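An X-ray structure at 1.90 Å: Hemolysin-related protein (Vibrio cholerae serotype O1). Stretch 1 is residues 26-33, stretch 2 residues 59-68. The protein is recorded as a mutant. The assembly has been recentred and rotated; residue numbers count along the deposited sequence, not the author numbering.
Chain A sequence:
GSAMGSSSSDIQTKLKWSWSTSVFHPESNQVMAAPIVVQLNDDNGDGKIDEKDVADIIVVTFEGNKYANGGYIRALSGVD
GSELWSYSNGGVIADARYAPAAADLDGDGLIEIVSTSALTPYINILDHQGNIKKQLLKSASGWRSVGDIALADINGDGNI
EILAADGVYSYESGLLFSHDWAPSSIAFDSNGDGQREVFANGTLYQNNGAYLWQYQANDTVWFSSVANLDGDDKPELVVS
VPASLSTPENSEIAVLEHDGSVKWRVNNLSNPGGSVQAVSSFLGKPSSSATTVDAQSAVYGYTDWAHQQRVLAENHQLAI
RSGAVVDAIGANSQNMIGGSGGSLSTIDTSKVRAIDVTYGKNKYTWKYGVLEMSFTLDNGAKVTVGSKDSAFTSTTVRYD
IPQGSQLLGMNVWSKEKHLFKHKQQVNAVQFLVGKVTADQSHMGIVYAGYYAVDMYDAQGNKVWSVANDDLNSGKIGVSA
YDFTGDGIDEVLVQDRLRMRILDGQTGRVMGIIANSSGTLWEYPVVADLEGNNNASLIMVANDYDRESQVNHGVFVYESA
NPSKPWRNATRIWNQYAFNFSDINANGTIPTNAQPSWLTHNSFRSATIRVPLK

Stretch 1, residues 26-33: PESNQVMA
Stretch 2, residues 59-68: VVTFEGNKYA

A short, locally antiparallel backbone pairing, centred on Gln30 and Phe62 and extended by water bridges and aromatic packing, joins a short, weakly bonded strand about Ser28 to Gln30 to a strand that enters from earlier in the chain and runs through Val59 to Phe62 or so. The strand axes cross at 105° and approach to 4.1 Å; the pairing is brief. At its heart, Gln30 N donates to Phe62 O and Phe62 N donates to Gln30 O, both at 2.9 Å. Both residues are extended (phi/psi -104/144 and -134/167), with CA atoms 5.1 Å apart and side chains on the same face of the sheet. Thr61 CA lies 3.1 Å from Gln30 O, adding a CA-H...O contact to that carbonyl.

Where direct bonding stops, water fills in. One water accepts from Met32 N (2.8 Å) and donates to Val60 O (2.7 Å); a second links Ala33 O (2.9 Å) to Val60 N (3.0 Å). At the other end, a third accepts from Gly64 N and donates to Asn29 OD1, both at 2.9 Å. Gly64, at phi/psi 54/-129, a positive phi that by itself favours glycine, helps form the type II' turn from Glu63 to Lys66, closed by Lys66 N to Glu63 O at 2.9 Å.

Phe62 (chi1 62°, chi2 -87°) brings its ring nearer to the other stretch: Gln30 CB sits over one face, 3.5 Å from the centroid, while Met32 N lies at the edge. Gln30 takes m, m with chi3 -49°, and its NE2 donates to Asn29 OD1 (3.2 Å). Met32 (t, t, p) places CB 3.8 Å from Phe62 CE1 and sets CE over the Tyr67 ring, 3.8 Å from its centroid; Tyr67 has chi1 55° and chi2 83°.

Ser28 (t) and Thr61 (p) share a hydroxyl hydrogen bond, OG to OG1, at 2.8 Å; either can donate, so the buried pair gives each hydroxyl a polar partner. Val31 (t) turns its methyls to apolar carbons: CG1 is 4.0 Å from Val59 CB, and CG2 3.8 Å from Thr61 CG2.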

# COMPACT_ATOMS: atom_id res chain seq x y z
N PRO A 26 -26.17 -2.98 -28.13
CA PRO A 26 -26.34 -4.26 -27.42
C PRO A 26 -25.25 -5.26 -27.73
O PRO A 26 -24.97 -6.13 -26.90
CB PRO A 26 -27.72 -4.75 -27.89
CG PRO A 26 -28.01 -4.00 -29.13
CD PRO A 26 -27.33 -2.66 -28.98
N GLU A 27 -24.61 -5.16 -28.90
CA GLU A 27 -23.55 -6.10 -29.26
C GLU A 27 -22.29 -5.89 -28.43
O GLU A 27 -21.45 -6.79 -28.36
CB GLU A 27 -23.21 -5.98 -30.74
CG GLU A 27 -22.33 -4.78 -31.13
CD GLU A 27 -23.07 -3.43 -31.05
OE1 GLU A 27 -24.30 -3.42 -30.83
OE2 GLU A 27 -22.40 -2.39 -31.21
N SER A 28 -22.11 -4.71 -27.82
CA SER A 28 -20.90 -4.39 -27.06
C SER A 28 -21.18 -4.76 -25.61
O SER A 28 -21.60 -3.93 -24.81
CB SER A 28 -20.54 -2.92 -27.21
OG SER A 28 -19.37 -2.59 -26.49
N ASN A 29 -20.95 -6.03 -25.27
CA ASN A 29 -21.36 -6.51 -23.96
C ASN A 29 -20.32 -7.42 -23.31
O ASN A 29 -20.65 -8.14 -22.36
CB ASN A 29 -22.70 -7.26 -24.06
CG ASN A 29 -22.63 -8.42 -25.03
OD1 ASN A 29 -21.56 -8.75 -25.53
ND2 ASN A 29 -23.76 -9.04 -25.28
N GLN A 30 -19.09 -7.41 -23.80
CA GLN A 30 -17.98 -8.18 -23.23
C GLN A 30 -17.08 -7.24 -22.44
O GLN A 30 -16.88 -6.09 -22.84
CB GLN A 30 -17.16 -8.86 -24.33
CG GLN A 30 -17.97 -9.66 -25.35
CD GLN A 30 -18.45 -10.99 -24.80
OE1 GLN A 30 -17.68 -11.75 -24.22
NE2 GLN A 30 -19.73 -11.27 -24.97
N VAL A 31 -16.52 -7.73 -21.33
CA VAL A 31 -15.63 -6.91 -20.51
C VAL A 31 -14.42 -7.74 -20.12
O VAL A 31 -14.55 -8.90 -19.71
CB VAL A 31 -16.34 -6.36 -19.26
CG1 VAL A 31 -15.45 -5.38 -18.53
CG2 VAL A 31 -17.65 -5.68 -19.65
N MET A 32 -13.22 -7.16 -20.27
CA MET A 32 -11.99 -7.87 -19.95
C MET A 32 -10.93 -6.93 -19.37
O MET A 32 -9.73 -7.19 -19.49
CB MET A 32 -11.45 -8.60 -21.20
CG MET A 32 -10.41 -9.68 -20.90
SD MET A 32 -10.38 -11.00 -22.15
CE MET A 32 -10.17 -10.06 -23.66
N ALA A 33 -11.37 -5.84 -18.73
CA ALA A 33 -10.48 -4.94 -18.01
C ALA A 33 -11.05 -4.71 -16.62
O ALA A 33 -12.26 -4.74 -16.41
CB ALA A 33 -10.31 -3.60 -18.74
N VAL A 59 -16.74 0.48 -16.54
CA VAL A 59 -16.13 -0.58 -17.34
C VAL A 59 -16.09 -0.12 -18.79
O VAL A 59 -16.73 0.86 -19.18
CB VAL A 59 -16.89 -1.92 -17.22
CG1 VAL A 59 -16.81 -2.43 -15.80
CG2 VAL A 59 -18.34 -1.76 -17.64
N VAL A 60 -15.31 -0.84 -19.60
CA VAL A 60 -15.24 -0.64 -21.04
C VAL A 60 -15.72 -1.93 -21.70
O VAL A 60 -15.18 -3.01 -21.42
CB VAL A 60 -13.82 -0.28 -21.50
CG1 VAL A 60 -13.81 0.05 -22.99
CG2 VAL A 60 -13.27 0.90 -20.67
N THR A 61 -16.74 -1.83 -22.55
CA THR A 61 -17.34 -3.00 -23.18
C THR A 61 -16.92 -3.10 -24.65
O THR A 61 -16.74 -2.09 -25.33
CB THR A 61 -18.88 -2.95 -23.10
OG1 THR A 61 -19.38 -1.80 -23.80
CG2 THR A 61 -19.33 -2.88 -21.66
N PHE A 62 -16.76 -4.34 -25.13
CA PHE A 62 -16.43 -4.61 -26.52
C PHE A 62 -17.31 -5.73 -27.06
O PHE A 62 -17.98 -6.45 -26.32
CB PHE A 62 -14.95 -4.98 -26.70
CG PHE A 62 -14.54 -6.23 -25.98
CD1 PHE A 62 -14.13 -6.18 -24.66
CD2 PHE A 62 -14.53 -7.45 -26.63
CE1 PHE A 62 -13.73 -7.33 -23.99
CE2 PHE A 62 -14.14 -8.60 -25.97
CZ PHE A 62 -13.74 -8.54 -24.65
N GLU A 63 -17.29 -5.87 -28.39
CA GLU A 63 -18.10 -6.85 -29.09
C GLU A 63 -17.27 -8.06 -29.47
O GLU A 63 -16.13 -7.92 -29.93
CB GLU A 63 -18.71 -6.25 -30.37
CG GLU A 63 -19.55 -7.24 -31.17
CD GLU A 63 -19.91 -6.74 -32.56
OE1 GLU A 63 -19.35 -5.72 -33.01
OE2 GLU A 63 -20.76 -7.39 -33.21
N GLY A 64 -17.85 -9.24 -29.28
CA GLY A 64 -17.22 -10.47 -29.75
C GLY A 64 -15.80 -10.62 -29.23
O GLY A 64 -15.54 -10.51 -28.03
N ASN A 65 -14.87 -10.88 -30.15
CA ASN A 65 -13.46 -11.02 -29.80
C ASN A 65 -12.66 -9.77 -30.13
O ASN A 65 -11.43 -9.84 -30.25
CB ASN A 65 -12.86 -12.23 -30.50
CG ASN A 65 -12.79 -12.07 -32.01
OD1 ASN A 65 -13.13 -11.02 -32.55
ND2 ASN A 65 -12.34 -13.11 -32.69
N LYS A 66 -13.32 -8.62 -30.28
CA LYS A 66 -12.67 -7.40 -30.78
C LYS A 66 -12.12 -6.54 -29.65
O LYS A 66 -12.22 -5.31 -29.69
CB LYS A 66 -13.66 -6.61 -31.63
N TYR A 67 -11.49 -7.14 -28.65
CA TYR A 67 -11.05 -6.38 -27.49
C TYR A 67 -9.87 -5.47 -27.79
O TYR A 67 -9.56 -4.59 -26.98
CB TYR A 67 -10.68 -7.32 -26.34
CG TYR A 67 -9.66 -8.37 -26.71
CD1 TYR A 67 -8.30 -8.09 -26.70
CD2 TYR A 67 -10.06 -9.65 -27.08
CE1 TYR A 67 -7.37 -9.05 -27.04
CE2 TYR A 67 -9.14 -10.62 -27.42
CZ TYR A 67 -7.79 -10.32 -27.40
OH TYR A 67 -6.87 -11.29 -27.75
N ALA A 68 -9.19 -5.66 -28.93
CA ALA A 68 -8.03 -4.86 -29.28
C ALA A 68 -8.38 -3.62 -30.09
O ALA A 68 -7.48 -2.83 -30.39
CB ALA A 68 -7.02 -5.71 -30.06
O HOH W 1 -20.49 -9.65 -28.09
O HOH W 2 -13.04 -4.66 -21.50
O HOH W 3 -13.55 -2.53 -17.78